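Local coordinates for SPT6 (Antonospora locustae, PDB 2XP1), which is a transcription elongation factor and histone chaperone that probably contacts RNA polymerase II through the noncanonical tandem SH2 domains modelled here, at residues H14-N19 and D34-R39; G45-V50 and M61-H66; L92-S97 and I151-M156; Y125-S130 and L137-N142. All coordinates share one frame; numbering follows the deposited sequence.

Contact 1: H14-N19 and D34-R39; sequences HPLFKN and DDFLIR. With SO4 (sulfate ion), chain B.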
# COMPACT_ATOMS: atom_id res chain seq x y z
N HIS A 14 -17.07 -21.92 -4.09
CA HIS A 14 -15.65 -22.00 -3.82
C HIS A 14 -15.33 -22.96 -2.67
O HIS A 14 -16.01 -22.94 -1.65
CB HIS A 14 -15.04 -20.65 -3.54
CG HIS A 14 -13.55 -20.67 -3.63
ND1 HIS A 14 -12.74 -20.88 -2.54
CD2 HIS A 14 -12.73 -20.57 -4.70
CE1 HIS A 14 -11.48 -20.87 -2.93
NE2 HIS A 14 -11.44 -20.69 -4.24
N PRO A 15 -14.28 -23.78 -2.82
CA PRO A 15 -13.90 -24.79 -1.81
C PRO A 15 -13.48 -24.20 -0.46
O PRO A 15 -13.55 -24.90 0.57
CB PRO A 15 -12.72 -25.54 -2.46
CG PRO A 15 -12.37 -24.78 -3.75
CD PRO A 15 -13.64 -24.04 -4.13
N LEU A 16 -13.06 -22.95 -0.43
CA LEU A 16 -12.68 -22.40 0.85
C LEU A 16 -13.84 -21.83 1.59
O LEU A 16 -13.72 -21.50 2.76
CB LEU A 16 -11.58 -21.37 0.71
CG LEU A 16 -10.26 -22.12 0.50
CD1 LEU A 16 -9.47 -21.35 -0.50
CD2 LEU A 16 -9.47 -22.28 1.75
N PHE A 17 -14.98 -21.70 0.91
CA PHE A 17 -16.18 -21.15 1.52
C PHE A 17 -16.79 -22.15 2.50
O PHE A 17 -17.10 -23.29 2.13
CB PHE A 17 -17.21 -20.77 0.46
CG PHE A 17 -18.51 -20.29 1.04
CD1 PHE A 17 -18.66 -18.94 1.44
CD2 PHE A 17 -19.58 -21.14 1.17
CE1 PHE A 17 -19.87 -18.49 2.01
CE2 PHE A 17 -20.78 -20.69 1.73
CZ PHE A 17 -20.90 -19.35 2.16
N LYS A 18 -16.97 -21.71 3.74
CA LYS A 18 -17.61 -22.49 4.79
C LYS A 18 -18.87 -21.75 5.22
O LYS A 18 -18.87 -20.52 5.37
CB LYS A 18 -16.69 -22.68 6.00
CG LYS A 18 -15.37 -23.45 5.72
CD LYS A 18 -15.41 -24.93 6.15
CE LYS A 18 -14.04 -25.63 6.13
NZ LYS A 18 -13.37 -25.63 4.75
N ASN A 19 -19.94 -22.51 5.39
CA ASN A 19 -21.21 -21.96 5.80
C ASN A 19 -21.18 -21.78 7.30
O ASN A 19 -21.82 -22.53 8.03
CB ASN A 19 -22.36 -22.89 5.36
CG ASN A 19 -23.76 -22.34 5.71
OD1 ASN A 19 -23.98 -21.11 5.69
ND2 ASN A 19 -24.71 -23.25 6.03
N ASP A 34 -6.02 -25.40 10.18
CA ASP A 34 -6.30 -24.32 9.21
C ASP A 34 -6.04 -22.94 9.80
O ASP A 34 -6.36 -22.68 10.97
CB ASP A 34 -7.77 -24.34 8.75
CG ASP A 34 -8.15 -25.59 7.96
OD1 ASP A 34 -7.29 -26.48 7.82
OD2 ASP A 34 -9.32 -25.68 7.51
N ASP A 35 -5.49 -22.05 8.97
CA ASP A 35 -5.13 -20.71 9.38
C ASP A 35 -6.17 -19.68 9.02
O ASP A 35 -6.15 -18.58 9.60
CB ASP A 35 -3.84 -20.30 8.68
CG ASP A 35 -2.62 -20.94 9.30
OD1 ASP A 35 -2.72 -21.51 10.42
OD2 ASP A 35 -1.56 -20.88 8.63
N PHE A 36 -7.05 -20.00 8.05
CA PHE A 36 -8.09 -19.07 7.55
C PHE A 36 -9.21 -19.82 6.83
O PHE A 36 -9.07 -20.97 6.47
CB PHE A 36 -7.48 -18.07 6.58
CG PHE A 36 -7.09 -18.68 5.28
CD1 PHE A 36 -7.97 -18.70 4.22
CD2 PHE A 36 -5.83 -19.26 5.13
CE1 PHE A 36 -7.63 -19.27 3.00
CE2 PHE A 36 -5.47 -19.85 3.93
CZ PHE A 36 -6.38 -19.86 2.85
N LEU A 37 -10.33 -19.16 6.62
CA LEU A 37 -11.40 -19.75 5.82
C LEU A 37 -12.14 -18.55 5.36
O LEU A 37 -11.79 -17.45 5.75
CB LEU A 37 -12.32 -20.65 6.67
CG LEU A 37 -12.87 -20.08 7.99
CD1 LEU A 37 -14.01 -19.17 7.73
CD2 LEU A 37 -13.29 -21.23 8.99
N ILE A 38 -13.15 -18.75 4.54
CA ILE A 38 -14.03 -17.69 4.12
C ILE A 38 -15.38 -18.11 4.60
O ILE A 38 -15.76 -19.27 4.41
CB ILE A 38 -14.00 -17.61 2.62
CG1 ILE A 38 -12.63 -17.10 2.18
CG2 ILE A 38 -15.17 -16.84 2.04
CD1 ILE A 38 -12.41 -17.31 0.76
N ARG A 39 -16.09 -17.22 5.27
CA ARG A 39 -17.39 -17.56 5.82
C ARG A 39 -18.47 -16.75 5.13
O ARG A 39 -18.14 -15.88 4.33
CB ARG A 39 -17.42 -17.29 7.31
CG ARG A 39 -17.23 -15.83 7.73
CD ARG A 39 -17.56 -15.64 9.22
NE ARG A 39 -17.24 -14.29 9.67
CZ ARG A 39 -18.06 -13.24 9.54
NH1 ARG A 39 -19.30 -13.38 9.00
NH2 ARG A 39 -17.65 -12.05 9.98
S SO4 B . -20.77 -9.84 9.08
O1 SO4 B . -19.38 -10.06 9.44
O2 SO4 B . -21.40 -11.01 8.53
O3 SO4 B . -20.77 -8.77 8.08
O4 SO4 B . -21.57 -9.42 10.23
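Lys18 N gives its hydrogen to Ile38 O at 2.8 Å in a short parallel pairing. A second backbone bond, from Ile38 N to Leu16 O, is weak at 3.3 Å. Between them Phe17 falls opposite Ile38, and the CA-H of Phe17 also turns to Ile38 O. A type I turn from His14 leads into the strand at Phe17, closed by the bond from Phe17 N to His14 O; Leu16 N also bonds to His14 ND1 (3.0 Å), from far out of the imidazole plane.

Both branches of Ile38 make apolar contacts. Its CD1 meets Leu16 CB, while CG2 lies at the edge of the Phe17 ring, 4.1 Å from Phe17 CD1; Phe17 chi1 of 176° sets CG anti to the backbone N, and the two side chains cross at about a right angle. Separately, Leu16 CD2 reaches Phe36 CE1 at 3.7 Å. Helix 80-100 covers this side through Ile80, Ile84 and Val88.

The polar side-chain contacts to the sulfate belong to Arg39, whose extended chain brings the guanidinium edge-on to the anion. NH2 binds O1 at 2.7 Å and NH1 binds O2 at 3.2 Å, while His60 ND1 also engages NH2. A methionine here would probably leave the anion without its charged partner and His60 without its guanidinium bond.

Strand 17-18, helix 22-31 and strand 36-40 form a beta-alpha-beta unit of the SH2 fold, and Arg39, in the sequence FLIR, is probably the counterpart of the FLVR arginine, with the sulfate in the place of a phosphate.

Contact 2: G45-V50 and M61-H66; sequences GYCVLV and MKIEEH. With SO4 (sulfate ion), chain B.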
# COMPACT_ATOMS: atom_id res chain seq x y z
N GLY A 45 -24.18 -10.00 -0.94
CA GLY A 45 -23.17 -9.28 -1.72
C GLY A 45 -21.72 -9.58 -1.37
O GLY A 45 -20.80 -9.22 -2.11
N TYR A 46 -21.49 -10.25 -0.24
CA TYR A 46 -20.13 -10.45 0.22
C TYR A 46 -19.93 -11.73 1.05
O TYR A 46 -20.88 -12.26 1.65
CB TYR A 46 -19.65 -9.22 1.00
CG TYR A 46 -20.36 -9.03 2.32
CD1 TYR A 46 -19.85 -9.57 3.50
CD2 TYR A 46 -21.55 -8.33 2.40
CE1 TYR A 46 -20.52 -9.39 4.73
CE2 TYR A 46 -22.21 -8.15 3.61
CZ TYR A 46 -21.70 -8.68 4.76
OH TYR A 46 -22.38 -8.49 5.95
N CYS A 47 -18.69 -12.23 1.08
CA CYS A 47 -18.31 -13.20 2.09
C CYS A 47 -17.23 -12.55 2.95
O CYS A 47 -16.86 -11.39 2.73
CB CYS A 47 -17.81 -14.48 1.45
SG CYS A 47 -16.57 -14.21 0.19
N VAL A 48 -16.72 -13.28 3.93
CA VAL A 48 -15.78 -12.71 4.85
C VAL A 48 -14.64 -13.68 5.07
O VAL A 48 -14.83 -14.87 5.38
CB VAL A 48 -16.40 -12.36 6.22
CG1 VAL A 48 -15.33 -11.70 7.08
CG2 VAL A 48 -17.58 -11.43 6.09
N LEU A 49 -13.44 -13.15 4.88
CA LEU A 49 -12.21 -13.87 5.09
C LEU A 49 -11.96 -13.79 6.59
O LEU A 49 -12.04 -12.71 7.16
CB LEU A 49 -11.09 -13.13 4.35
CG LEU A 49 -9.64 -13.49 4.63
CD1 LEU A 49 -9.40 -14.89 4.11
CD2 LEU A 49 -8.69 -12.50 3.92
N VAL A 50 -11.69 -14.94 7.20
CA VAL A 50 -11.37 -15.01 8.61
C VAL A 50 -9.97 -15.63 8.64
O VAL A 50 -9.76 -16.73 8.13
CB VAL A 50 -12.39 -15.88 9.42
CG1 VAL A 50 -12.15 -15.78 10.95
CG2 VAL A 50 -13.85 -15.50 9.09
N MET A 61 -12.25 -10.03 7.34
CA MET A 61 -12.23 -9.03 6.29
C MET A 61 -13.31 -9.22 5.24
O MET A 61 -13.31 -10.21 4.56
CB MET A 61 -10.89 -9.05 5.57
CG MET A 61 -9.78 -8.59 6.45
SD MET A 61 -8.27 -8.76 5.53
CE MET A 61 -7.30 -9.53 6.79
N LYS A 62 -14.18 -8.23 5.05
CA LYS A 62 -15.21 -8.28 4.03
C LYS A 62 -14.62 -8.49 2.59
O LYS A 62 -13.71 -7.78 2.18
CB LYS A 62 -16.07 -7.00 4.15
CG LYS A 62 -17.31 -6.92 3.27
CD LYS A 62 -18.47 -6.01 3.81
CE LYS A 62 -18.10 -4.50 3.88
NZ LYS A 62 -19.23 -3.60 4.36
N ILE A 63 -15.11 -9.50 1.86
CA ILE A 63 -14.75 -9.69 0.47
C ILE A 63 -16.00 -9.52 -0.28
O ILE A 63 -16.92 -10.34 -0.16
CB ILE A 63 -14.22 -11.11 0.15
CG1 ILE A 63 -12.88 -11.39 0.86
CG2 ILE A 63 -14.08 -11.32 -1.39
CD1 ILE A 63 -12.46 -12.91 0.80
N GLU A 64 -16.06 -8.45 -1.08
CA GLU A 64 -17.24 -8.18 -1.89
C GLU A 64 -17.20 -8.87 -3.24
O GLU A 64 -16.16 -8.95 -3.89
CB GLU A 64 -17.45 -6.67 -2.05
CG GLU A 64 -17.77 -5.99 -0.74
CD GLU A 64 -18.63 -4.76 -0.93
OE1 GLU A 64 -19.73 -4.94 -1.50
OE2 GLU A 64 -18.22 -3.63 -0.53
N GLU A 65 -18.36 -9.41 -3.64
CA GLU A 65 -18.50 -10.03 -4.94
C GLU A 65 -19.26 -9.10 -5.84
O GLU A 65 -20.38 -8.70 -5.53
CB GLU A 65 -19.26 -11.35 -4.84
CG GLU A 65 -19.46 -12.02 -6.19
CD GLU A 65 -20.05 -13.42 -6.05
OE1 GLU A 65 -21.26 -13.58 -6.35
OE2 GLU A 65 -19.30 -14.34 -5.62
N HIS A 66 -18.63 -8.78 -6.97
CA HIS A 66 -19.21 -7.96 -8.00
C HIS A 66 -19.30 -8.85 -9.21
O HIS A 66 -18.97 -10.03 -9.12
CB HIS A 66 -18.35 -6.71 -8.27
CG HIS A 66 -18.16 -5.86 -7.05
ND1 HIS A 66 -16.93 -5.36 -6.67
CD2 HIS A 66 -19.04 -5.45 -6.11
CE1 HIS A 66 -17.07 -4.67 -5.56
NE2 HIS A 66 -18.34 -4.71 -5.19
S SO4 B . -20.77 -9.84 9.08
O1 SO4 B . -19.38 -10.06 9.44
O2 SO4 B . -21.40 -11.01 8.53
O3 SO4 B . -20.77 -8.77 8.08
O4 SO4 B . -21.57 -9.42 10.23
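Cys47 O receives the N-H of Ile63 at 2.7 Å, and Cys47 N returns a bond to Ile63 O at 2.9 Å, closing one hydrogen-bonded pair of an antiparallel hairpin. Leu49 and Met61 make the next such pair, with Met61 N 2.7 Å from Leu49 O. At the other end Glu65 N bonds to Gly45 O; Gly45 has a positive phi of 100°, which suits a residue without a side chain.

On one side of the sheet Tyr46 and Lys62 meet. With Tyr46 CG between the backbone N and the carbonyl carbon (chi1 68°), the ring starts out beside Lys62, which runs over its face, CD 3.8 Å from the centroid in a CH-pi contact. Lys62 NZ is farther out, where any cation-pi attraction is weak at most. Tyr46 OH donates to sulfate O3 at 2.7 Å, and the same anion is bonded by Ser42 OG.

Leu49, Met61, Cys47 and Ile63 share the other side. Leu49 CB lies 3.8 Å from Ile63 CD1, Cys47 SG packs on Ile63 CB, and Leu49 and Met61 lie side by side, pointing the same way. Tyr87, Val88 and Val83 of helix 80-100 cover this side.

The hairpin thus has two characters: an apolar side fitted to the helix, and a side where a lysine-backed phenol offers its hydroxyl to an anion, consistent with an SH2 phosphate pocket.

Contact 3: L92-S97 and I151-M156; sequences LRNLKS and IGVSDM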
# COMPACT_ATOMS: atom_id res chain seq x y z
N LEU A 92 0.03 -14.52 5.98
CA LEU A 92 0.46 -15.70 6.73
C LEU A 92 1.97 -15.78 6.86
O LEU A 92 2.49 -16.18 7.90
CB LEU A 92 -0.08 -16.98 6.10
CG LEU A 92 -1.60 -17.01 5.93
CD1 LEU A 92 -2.06 -18.30 5.23
CD2 LEU A 92 -2.31 -16.84 7.27
N ARG A 93 2.67 -15.40 5.79
CA ARG A 93 4.13 -15.38 5.79
C ARG A 93 4.61 -14.38 6.85
O ARG A 93 5.46 -14.68 7.66
CB ARG A 93 4.69 -15.08 4.38
CG ARG A 93 4.75 -16.32 3.43
CD ARG A 93 5.02 -15.94 1.97
NE ARG A 93 4.80 -17.07 1.07
CZ ARG A 93 5.78 -17.82 0.55
NH1 ARG A 93 7.05 -17.56 0.83
NH2 ARG A 93 5.47 -18.83 -0.26
N ASN A 94 4.00 -13.21 6.84
CA ASN A 94 4.19 -12.23 7.89
C ASN A 94 3.93 -12.75 9.32
O ASN A 94 4.78 -12.63 10.19
CB ASN A 94 3.33 -11.02 7.60
CG ASN A 94 3.98 -9.77 8.03
OD1 ASN A 94 5.14 -9.77 8.41
ND2 ASN A 94 3.23 -8.68 8.00
N LEU A 95 2.73 -13.31 9.56
CA LEU A 95 2.40 -13.87 10.87
C LEU A 95 3.43 -14.89 11.31
O LEU A 95 3.81 -14.91 12.49
CB LEU A 95 1.04 -14.56 10.84
CG LEU A 95 -0.19 -13.67 10.72
CD1 LEU A 95 -1.44 -14.52 10.59
CD2 LEU A 95 -0.29 -12.78 11.94
N LYS A 96 3.88 -15.75 10.38
CA LYS A 96 4.89 -16.77 10.74
C LYS A 96 6.17 -16.15 11.32
O LYS A 96 6.66 -16.60 12.36
CB LYS A 96 5.20 -17.77 9.59
CG LYS A 96 6.47 -18.66 9.82
CD LYS A 96 6.69 -19.73 8.73
CE LYS A 96 8.13 -20.26 8.78
NZ LYS A 96 8.27 -21.62 9.42
N SER A 97 6.68 -15.11 10.65
CA SER A 97 7.93 -14.42 11.07
C SER A 97 7.75 -13.79 12.41
O SER A 97 8.60 -13.91 13.28
CB SER A 97 8.31 -13.30 10.08
OG SER A 97 8.48 -13.81 8.76
N ILE A 151 1.12 -1.78 15.54
CA ILE A 151 1.64 -1.98 14.23
C ILE A 151 0.61 -2.75 13.42
O ILE A 151 0.07 -3.73 13.90
CB ILE A 151 2.97 -2.76 14.31
CG1 ILE A 151 4.01 -1.94 15.07
CG2 ILE A 151 3.49 -3.14 12.94
CD1 ILE A 151 5.21 -2.78 15.59
N GLY A 152 0.36 -2.33 12.18
CA GLY A 152 -0.59 -3.06 11.32
C GLY A 152 0.03 -4.33 10.79
O GLY A 152 1.22 -4.38 10.49
N VAL A 153 -0.76 -5.38 10.65
CA VAL A 153 -0.23 -6.61 10.07
C VAL A 153 -0.96 -6.98 8.77
O VAL A 153 -2.09 -7.50 8.81
CB VAL A 153 -0.30 -7.83 11.04
CG1 VAL A 153 0.34 -9.00 10.43
CG2 VAL A 153 0.37 -7.52 12.39
N SER A 154 -0.28 -6.77 7.65
CA SER A 154 -0.78 -7.05 6.32
C SER A 154 0.33 -7.89 5.67
O SER A 154 0.84 -8.82 6.31
CB SER A 154 -1.00 -5.72 5.59
OG SER A 154 0.20 -4.92 5.68
N ASP A 155 0.76 -7.59 4.44
CA ASP A 155 1.94 -8.30 3.94
C ASP A 155 3.20 -7.70 4.52
O ASP A 155 4.29 -8.29 4.49
CB ASP A 155 2.00 -8.36 2.41
CG ASP A 155 2.21 -7.02 1.78
OD1 ASP A 155 3.09 -6.93 0.89
OD2 ASP A 155 1.49 -6.06 2.15
N MET A 156 3.02 -6.52 5.08
CA MET A 156 4.10 -5.82 5.70
C MET A 156 3.66 -5.49 7.08
O MET A 156 2.53 -5.71 7.45
CB MET A 156 4.45 -4.52 4.94
CG MET A 156 4.74 -4.73 3.48
SD MET A 156 6.33 -5.53 3.10
CE MET A 156 7.51 -4.25 3.40
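Asn94 and Leu95 reach the end of strand 146-153 by different torsions: a chi1 of -146°, off the staggered positions, sets Asn94 CG on the side of the bend at Ser154 to Met156, whereas Leu95 keeps CG anti to its carbonyl carbon (chi1 -71°), and CD2 beyond it meets Val153. The two residues belong to helix 80-100, which also packs on the six-stranded sheet, so this is a point where the long helix of the tandem SH2 fold meets the five-stranded sheet.

The polar contact is carried by the Asn94 amide. ND2 donates to Ser154 O at 2.9 Å, approaching from above the carbonyl plane, 53° out of it. Met156 O comes to 3.1 Å from the same nitrogen, and Asp155 C is also close, so the amide nitrogen sits inside the curve of the chain after the strand. That curve has a bond of its own, Ser154 N to Met156 O, at 3.0 Å. Met156 packs on Asn161 of the second subunit.

An alanine at Asn94 would probably leave Ser154 O without its side-chain donor and make the bend at Ser154 to Met156 less firmly tied to the helix, the amide being the group that reaches it.

Apolar packing lies beside the amide, with Phe53 against both Leu95 and Val153, and Ile98 against Val153. Leu95 and Val153 cross at about a right angle, and Val153 CG1 ends up 3.8 Å from Asn94 ND2 and 4.1 Å from Leu95 CD2.

Contact 4: Y125-S130 and L137-N142; sequences YAFYFS and LTFAYN. With SO4 (sulfate ion), chain C.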
# COMPACT_ATOMS: atom_id res chain seq x y z
N TYR A 125 11.60 -4.31 25.58
CA TYR A 125 10.45 -4.25 24.72
C TYR A 125 9.98 -5.60 24.35
O TYR A 125 10.77 -6.54 24.34
CB TYR A 125 10.76 -3.45 23.47
CG TYR A 125 11.89 -3.99 22.64
CD1 TYR A 125 11.64 -4.82 21.55
CD2 TYR A 125 13.22 -3.67 22.94
CE1 TYR A 125 12.69 -5.31 20.76
CE2 TYR A 125 14.27 -4.16 22.17
CZ TYR A 125 14.00 -4.97 21.07
OH TYR A 125 15.03 -5.46 20.29
N ALA A 126 8.69 -5.70 24.03
CA ALA A 126 8.09 -6.99 23.74
C ALA A 126 7.11 -6.80 22.66
O ALA A 126 6.69 -5.67 22.42
CB ALA A 126 7.42 -7.56 24.99
N PHE A 127 6.72 -7.88 22.00
CA PHE A 127 5.65 -7.81 20.98
C PHE A 127 4.61 -8.87 21.28
O PHE A 127 4.96 -9.97 21.63
CB PHE A 127 6.17 -8.07 19.56
CG PHE A 127 7.10 -7.05 19.05
CD1 PHE A 127 8.47 -7.13 19.34
CD2 PHE A 127 6.63 -6.03 18.23
CE1 PHE A 127 9.37 -6.19 18.87
CE2 PHE A 127 7.50 -5.07 17.72
CZ PHE A 127 8.91 -5.15 18.04
N TYR A 128 3.34 -8.52 21.11
CA TYR A 128 2.23 -9.44 21.21
C TYR A 128 1.06 -8.94 20.37
O TYR A 128 0.95 -7.75 20.12
CB TYR A 128 1.82 -9.63 22.66
CG TYR A 128 1.59 -8.36 23.48
CD1 TYR A 128 0.31 -7.80 23.60
CD2 TYR A 128 2.65 -7.76 24.18
CE1 TYR A 128 0.09 -6.66 24.36
CE2 TYR A 128 2.44 -6.62 24.95
CZ TYR A 128 1.16 -6.09 25.03
OH TYR A 128 0.93 -4.96 25.78
N PHE A 129 0.21 -9.84 19.90
CA PHE A 129 -0.93 -9.43 19.09
C PHE A 129 -1.92 -8.77 19.98
O PHE A 129 -2.09 -9.19 21.11
CB PHE A 129 -1.59 -10.62 18.40
CG PHE A 129 -0.82 -11.10 17.23
CD1 PHE A 129 -0.25 -12.34 17.24
CD2 PHE A 129 -0.61 -10.28 16.15
CE1 PHE A 129 0.48 -12.78 16.16
CE2 PHE A 129 0.15 -10.71 15.10
CZ PHE A 129 0.70 -11.98 15.12
N SER A 130 -2.57 -7.74 19.43
CA SER A 130 -3.63 -7.00 20.11
C SER A 130 -4.91 -7.81 20.09
O SER A 130 -5.29 -8.34 19.04
CB SER A 130 -3.92 -5.66 19.38
OG SER A 130 -5.00 -4.95 20.02
N LEU A 137 -0.46 -5.74 15.76
CA LEU A 137 0.58 -6.19 16.69
C LEU A 137 0.92 -5.07 17.66
O LEU A 137 1.26 -3.96 17.24
CB LEU A 137 1.85 -6.55 15.91
CG LEU A 137 3.10 -6.94 16.69
CD1 LEU A 137 2.95 -8.28 17.32
CD2 LEU A 137 4.22 -6.92 15.68
N THR A 138 0.88 -5.35 18.96
CA THR A 138 1.28 -4.40 19.98
C THR A 138 2.78 -4.44 20.20
O THR A 138 3.35 -5.50 20.46
CB THR A 138 0.48 -4.62 21.28
OG1 THR A 138 -0.91 -4.50 20.98
CG2 THR A 138 0.81 -3.62 22.34
N PHE A 139 3.42 -3.29 20.04
CA PHE A 139 4.81 -3.07 20.42
C PHE A 139 4.78 -2.37 21.79
O PHE A 139 4.35 -1.22 21.88
CB PHE A 139 5.51 -2.14 19.41
CG PHE A 139 6.85 -1.66 19.86
CD1 PHE A 139 7.85 -2.58 20.23
CD2 PHE A 139 7.14 -0.30 19.93
CE1 PHE A 139 9.11 -2.14 20.66
CE2 PHE A 139 8.40 0.16 20.36
CZ PHE A 139 9.38 -0.77 20.73
N ALA A 140 5.24 -3.09 22.82
CA ALA A 140 5.26 -2.62 24.20
C ALA A 140 6.68 -2.35 24.63
O ALA A 140 7.57 -3.17 24.39
CB ALA A 140 4.64 -3.65 25.14
N TYR A 141 6.91 -1.22 25.27
CA TYR A 141 8.25 -0.94 25.73
C TYR A 141 8.33 -0.24 27.06
O TYR A 141 7.45 0.53 27.41
CB TYR A 141 9.06 -0.23 24.66
CG TYR A 141 8.61 1.14 24.29
CD1 TYR A 141 9.29 2.26 24.78
CD2 TYR A 141 7.55 1.34 23.40
CE1 TYR A 141 8.91 3.55 24.44
CE2 TYR A 141 7.16 2.65 23.03
CZ TYR A 141 7.86 3.74 23.56
OH TYR A 141 7.52 5.04 23.24
N ASN A 142 9.41 -0.51 27.79
CA ASN A 142 9.64 0.07 29.09
C ASN A 142 10.97 0.84 29.16
O ASN A 142 12.07 0.24 29.04
CB ASN A 142 9.54 -1.02 30.17
CG ASN A 142 9.28 -0.46 31.56
OD1 ASN A 142 9.08 0.74 31.74
ND2 ASN A 142 9.27 -1.35 32.55
S SO4 C . -4.22 -4.59 23.36
O1 SO4 C . -4.43 -3.92 24.65
O2 SO4 C . -5.05 -5.80 23.31
O3 SO4 C . -2.82 -4.98 23.21
O4 SO4 C . -4.56 -3.67 22.28
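Phe127 and Phe139 pair across a beta hairpin, strands 124-129 and 136-142 of the five-stranded sheet, and with Leu137 form a tightly packed cluster. Phe127 CZ meets Phe139 CD1 at 3.5 Å, that atom lying over the face of the Phe127 ring, while the rings themselves are oblique, with planes at 34°. Leu137 CD2 closes on Phe127 CD2 at 3.6 Å, and its CD1 lies over the Phe129 ring. Ile167 and Phe170 of helix 167-175 pack on Phe127.

Tyr125 CB is equally tight on Phe139 CE1, at 3.5 Å. Looser, and partly exposed, are the outer ends of Tyr125 and Tyr141: both rings lead away from the opposite strand, and the two tyrosines touch through their CB atoms, 3.8 Å apart.

Backbone bonds pair Ala126 with Ala140 and Tyr128 with Thr138, the shortest being Thr138 N to Tyr128 O at 2.7 Å. On that side of the sheet Thr138 CB sits over the Tyr128 ring face, toward its rim, and Ala140 CB touches Tyr128 CE2.

A sulfate, also held by Tyr150 OH, Arg131 N and Lys132 N, bridges Thr138 and Ser130, just past the end of the first strand: Ser130 OG donates to O4 at 2.6 Å and Thr138 OG1 to O3 at 3.0 Å.

Contacts 1 and 2 lie in the six-stranded sheet, contact 4 in the five-stranded one on the other side of the chain's centre, and contact 3 between them. The centres of contacts 1 and 2 are about 11 Å apart; strands 36-40 and 46-52 are neighbours, and both contacts touch one sulfate. Contact 4 lies about 30 Å from each of them, centre to centre. Contact 3, its centre about 20 Å from those of contacts 1 and 2 and about 14 Å from that of contact 4, uses helix 80-100, which packs on both sheets. Along the chain contacts 1, 2 and 3 come in series, with contact 4 nested inside the loop closed by contact 3, an arrangement consistent with two SH2 domains joined as one unit.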